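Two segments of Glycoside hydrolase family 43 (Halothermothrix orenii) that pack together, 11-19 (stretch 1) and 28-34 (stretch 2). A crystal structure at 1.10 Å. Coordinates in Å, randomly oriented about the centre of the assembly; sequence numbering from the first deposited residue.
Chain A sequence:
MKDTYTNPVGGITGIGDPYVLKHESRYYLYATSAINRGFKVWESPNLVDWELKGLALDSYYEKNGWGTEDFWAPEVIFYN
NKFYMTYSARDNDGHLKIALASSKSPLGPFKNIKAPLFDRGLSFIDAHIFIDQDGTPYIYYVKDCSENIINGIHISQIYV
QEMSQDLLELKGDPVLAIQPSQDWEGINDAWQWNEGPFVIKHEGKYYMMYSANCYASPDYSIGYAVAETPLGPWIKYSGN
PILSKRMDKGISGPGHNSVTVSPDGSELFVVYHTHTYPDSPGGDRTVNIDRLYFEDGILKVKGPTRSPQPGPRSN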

# COMPACT_ATOMS: atom_id res chain seq x y z
N GLY A 11 17.71 -1.41 5.98
CA GLY A 11 17.68 -1.55 7.42
C GLY A 11 16.64 -0.67 8.07
O GLY A 11 16.84 -0.17 9.18
N ILE A 12 15.52 -0.49 7.39
CA ILE A 12 14.46 0.37 7.87
C ILE A 12 13.48 -0.48 8.68
O ILE A 12 12.83 -1.36 8.14
CB ILE A 12 13.71 1.02 6.70
CG1 ILE A 12 14.67 1.88 5.87
CG2 ILE A 12 12.57 1.87 7.22
CD1 ILE A 12 14.10 2.28 4.55
N THR A 13 13.43 -0.22 9.98
CA THR A 13 12.56 -0.96 10.88
C THR A 13 11.63 0.01 11.59
O THR A 13 11.72 1.23 11.42
CB THR A 13 13.37 -1.78 11.90
OG1 THR A 13 14.01 -0.89 12.81
CG2 THR A 13 14.41 -2.67 11.20
N GLY A 14 10.70 -0.55 12.36
CA GLY A 14 9.70 0.25 13.04
C GLY A 14 8.70 0.87 12.09
O GLY A 14 8.12 1.92 12.40
N ILE A 15 8.47 0.22 10.95
CA ILE A 15 7.56 0.75 9.96
C ILE A 15 6.49 -0.26 9.59
O ILE A 15 6.47 -1.38 10.11
CB ILE A 15 8.33 1.24 8.70
CG1 ILE A 15 9.11 0.13 7.99
CG2 ILE A 15 9.27 2.36 9.08
CD1 ILE A 15 8.31 -0.90 7.20
N GLY A 16 5.60 0.16 8.70
CA GLY A 16 4.75 -0.75 7.95
C GLY A 16 4.37 -0.07 6.65
O GLY A 16 4.51 1.13 6.50
N ASP A 17 3.88 -0.85 5.69
CA ASP A 17 3.12 -0.33 4.57
C ASP A 17 3.99 0.53 3.65
O ASP A 17 3.73 1.71 3.42
CB ASP A 17 1.89 0.44 5.08
CG ASP A 17 1.16 -0.31 6.19
OD1 ASP A 17 0.76 0.35 7.18
OD2 ASP A 17 0.99 -1.54 6.08
N PRO A 18 5.06 -0.06 3.10
CA PRO A 18 6.01 0.75 2.33
C PRO A 18 5.51 1.09 0.93
O PRO A 18 5.26 0.19 0.13
CB PRO A 18 7.23 -0.17 2.25
CG PRO A 18 6.66 -1.54 2.28
CD PRO A 18 5.53 -1.44 3.26
N TYR A 19 5.44 2.38 0.63
CA TYR A 19 5.00 2.84 -0.67
C TYR A 19 6.16 3.55 -1.34
O TYR A 19 6.67 4.52 -0.80
CB TYR A 19 3.82 3.80 -0.52
CG TYR A 19 3.33 4.27 -1.87
CD1 TYR A 19 3.97 5.32 -2.51
CD2 TYR A 19 2.29 3.66 -2.52
CE1 TYR A 19 3.58 5.75 -3.74
CE2 TYR A 19 1.87 4.11 -3.77
CZ TYR A 19 2.54 5.16 -4.37
OH TYR A 19 2.18 5.65 -5.60
N TYR A 28 11.38 7.43 -3.74
CA TYR A 28 10.89 7.99 -2.49
C TYR A 28 9.99 6.96 -1.83
O TYR A 28 9.00 6.54 -2.42
CB TYR A 28 10.14 9.30 -2.73
CG TYR A 28 11.02 10.30 -3.42
CD1 TYR A 28 11.88 11.10 -2.69
CD2 TYR A 28 11.04 10.40 -4.81
CE1 TYR A 28 12.72 12.00 -3.32
CE2 TYR A 28 11.88 11.29 -5.45
CZ TYR A 28 12.72 12.09 -4.70
OH TYR A 28 13.56 12.99 -5.34
N LEU A 29 10.38 6.54 -0.63
CA LEU A 29 9.64 5.59 0.16
C LEU A 29 8.93 6.32 1.28
O LEU A 29 9.56 7.06 2.03
CB LEU A 29 10.62 4.57 0.76
CG LEU A 29 10.14 3.74 1.96
CD1 LEU A 29 9.18 2.74 1.46
CD2 LEU A 29 11.28 3.06 2.67
N TYR A 30 7.62 6.11 1.38
CA TYR A 30 6.79 6.66 2.44
C TYR A 30 6.20 5.46 3.16
O TYR A 30 5.83 4.49 2.52
CB TYR A 30 5.67 7.53 1.86
CG TYR A 30 6.12 8.57 0.86
CD1 TYR A 30 6.30 8.26 -0.47
CD2 TYR A 30 6.39 9.87 1.26
CE1 TYR A 30 6.72 9.19 -1.39
CE2 TYR A 30 6.81 10.83 0.34
CZ TYR A 30 6.98 10.47 -0.99
OH TYR A 30 7.39 11.37 -1.94
N ALA A 31 6.07 5.52 4.48
CA ALA A 31 5.59 4.37 5.23
C ALA A 31 4.88 4.79 6.49
O ALA A 31 5.12 5.88 7.02
CB ALA A 31 6.75 3.43 5.58
N THR A 32 4.02 3.91 6.99
CA THR A 32 3.58 3.99 8.38
C THR A 32 4.84 3.99 9.24
O THR A 32 5.71 3.15 9.08
CB THR A 32 2.69 2.79 8.73
OG1 THR A 32 1.59 2.77 7.82
CG2 THR A 32 2.19 2.87 10.15
N SER A 33 4.95 4.98 10.13
CA SER A 33 6.22 5.26 10.76
C SER A 33 5.94 6.02 12.05
O SER A 33 5.76 5.40 13.10
CB SER A 33 7.13 6.00 9.76
OG SER A 33 6.46 7.09 9.12
N ALA A 34 5.81 7.34 11.96
CA ALA A 34 5.51 8.19 13.11
C ALA A 34 4.00 8.18 13.38
O ALA A 34 3.28 9.16 13.08
CB ALA A 34 6.01 9.59 12.86
O HOH W 1 5.42 2.45 12.81

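The shortest polar contact between the two segments joins side chains: Thr32 OG1 donates a hydrogen bond to Asp17 OD1 at 2.6 Å. The CA-to-CB bond of Asp17 points sideways, but with chi1 in the m rotamer the carboxylate comes nearer the other strand and meets the threonine hydroxyl, itself set by an m rotamer. The second carboxylate oxygen, OD2, is hydrogen-bonded elsewhere in the structure.

The two strands run antiparallel, their directions 159° apart, and two backbone pairs tie them together. At one, Tyr19 N donates to Tyr30 O and Tyr30 N donates to Tyr19 O, both at 2.9 Å and with nearly straight angles of 167° and 169°. At the other, Gly16 N donates to Thr32 O at 3.0 Å, while the return bond from Thr32 N to Gly16 O, although 2.9 Å long, is bent to 120° and weak.

Between these pairs the register slips by one residue, a beta bulge: Asp17 and Pro18 occupy the first strand where Ala31 alone occupies the second. Asp17 has the unusual backbone angles 68/59 there, and Pro18, whose nitrogen carries no hydrogen to donate, falls between the hydrogen-bonded pairs. The small methyl of Ala31 lies close against the bulged strand, with Ala31 CB 3.3 Å from Gly16 O and 4.1 Å from Ile15 CB.

Two CA-H...O contacts supplement the ladder. Thr32 O, already accepting from Gly16 N, lies 3.2 Å from Ile15 CA, and Tyr19 O lies 3.3 Å from Leu29 CA. Beyond the strand pairing, water 1 bridges the two backbones, donating to Gly14 O at 2.8 Å and to Ser33 O at 3.0 Å. Gly14 has a positive phi of 70°, a conformation that glycine adopts readily. Ser33 turns its hydroxyl back on its own segment, where Ser33 OG donates to Ala31 O at 2.8 Å.

Apolar packing completes the contact. Leu29 starts sideways, but its t, p rotamer brings its end nearer the first segment: Leu29 CD2 reaches Ile12 CD1 at 3.5 Å, and Leu29 CD1 reaches Pro18 CB at 3.6 Å. Ile12 directs its CA-to-CB bond toward the second segment, so the loop before the strand also contributes to this hydrophobic cluster. Branched aliphatic chains and a proline ring suit such a site, since all three residues are buried and the groups that meet are carbon.

Tyr19 and Tyr30 share the sheet face that also carries Thr32. Tyr30 CD1 sits at the edge of the Tyr19 ring, near its plane, 4.3 Å from Tyr19 CD1, and the edge of the Tyr30 ring faces the backbone oxygen Tyr19 O. Both residues are buried, yet both hydroxyls find hydrogen bonds elsewhere in the structure, so the aromatic carbons can pack without stranding a polar group. Altogether the segments bury 482 Å², counting both sides, with Tyr19, Leu29 and Thr32 giving the largest shares.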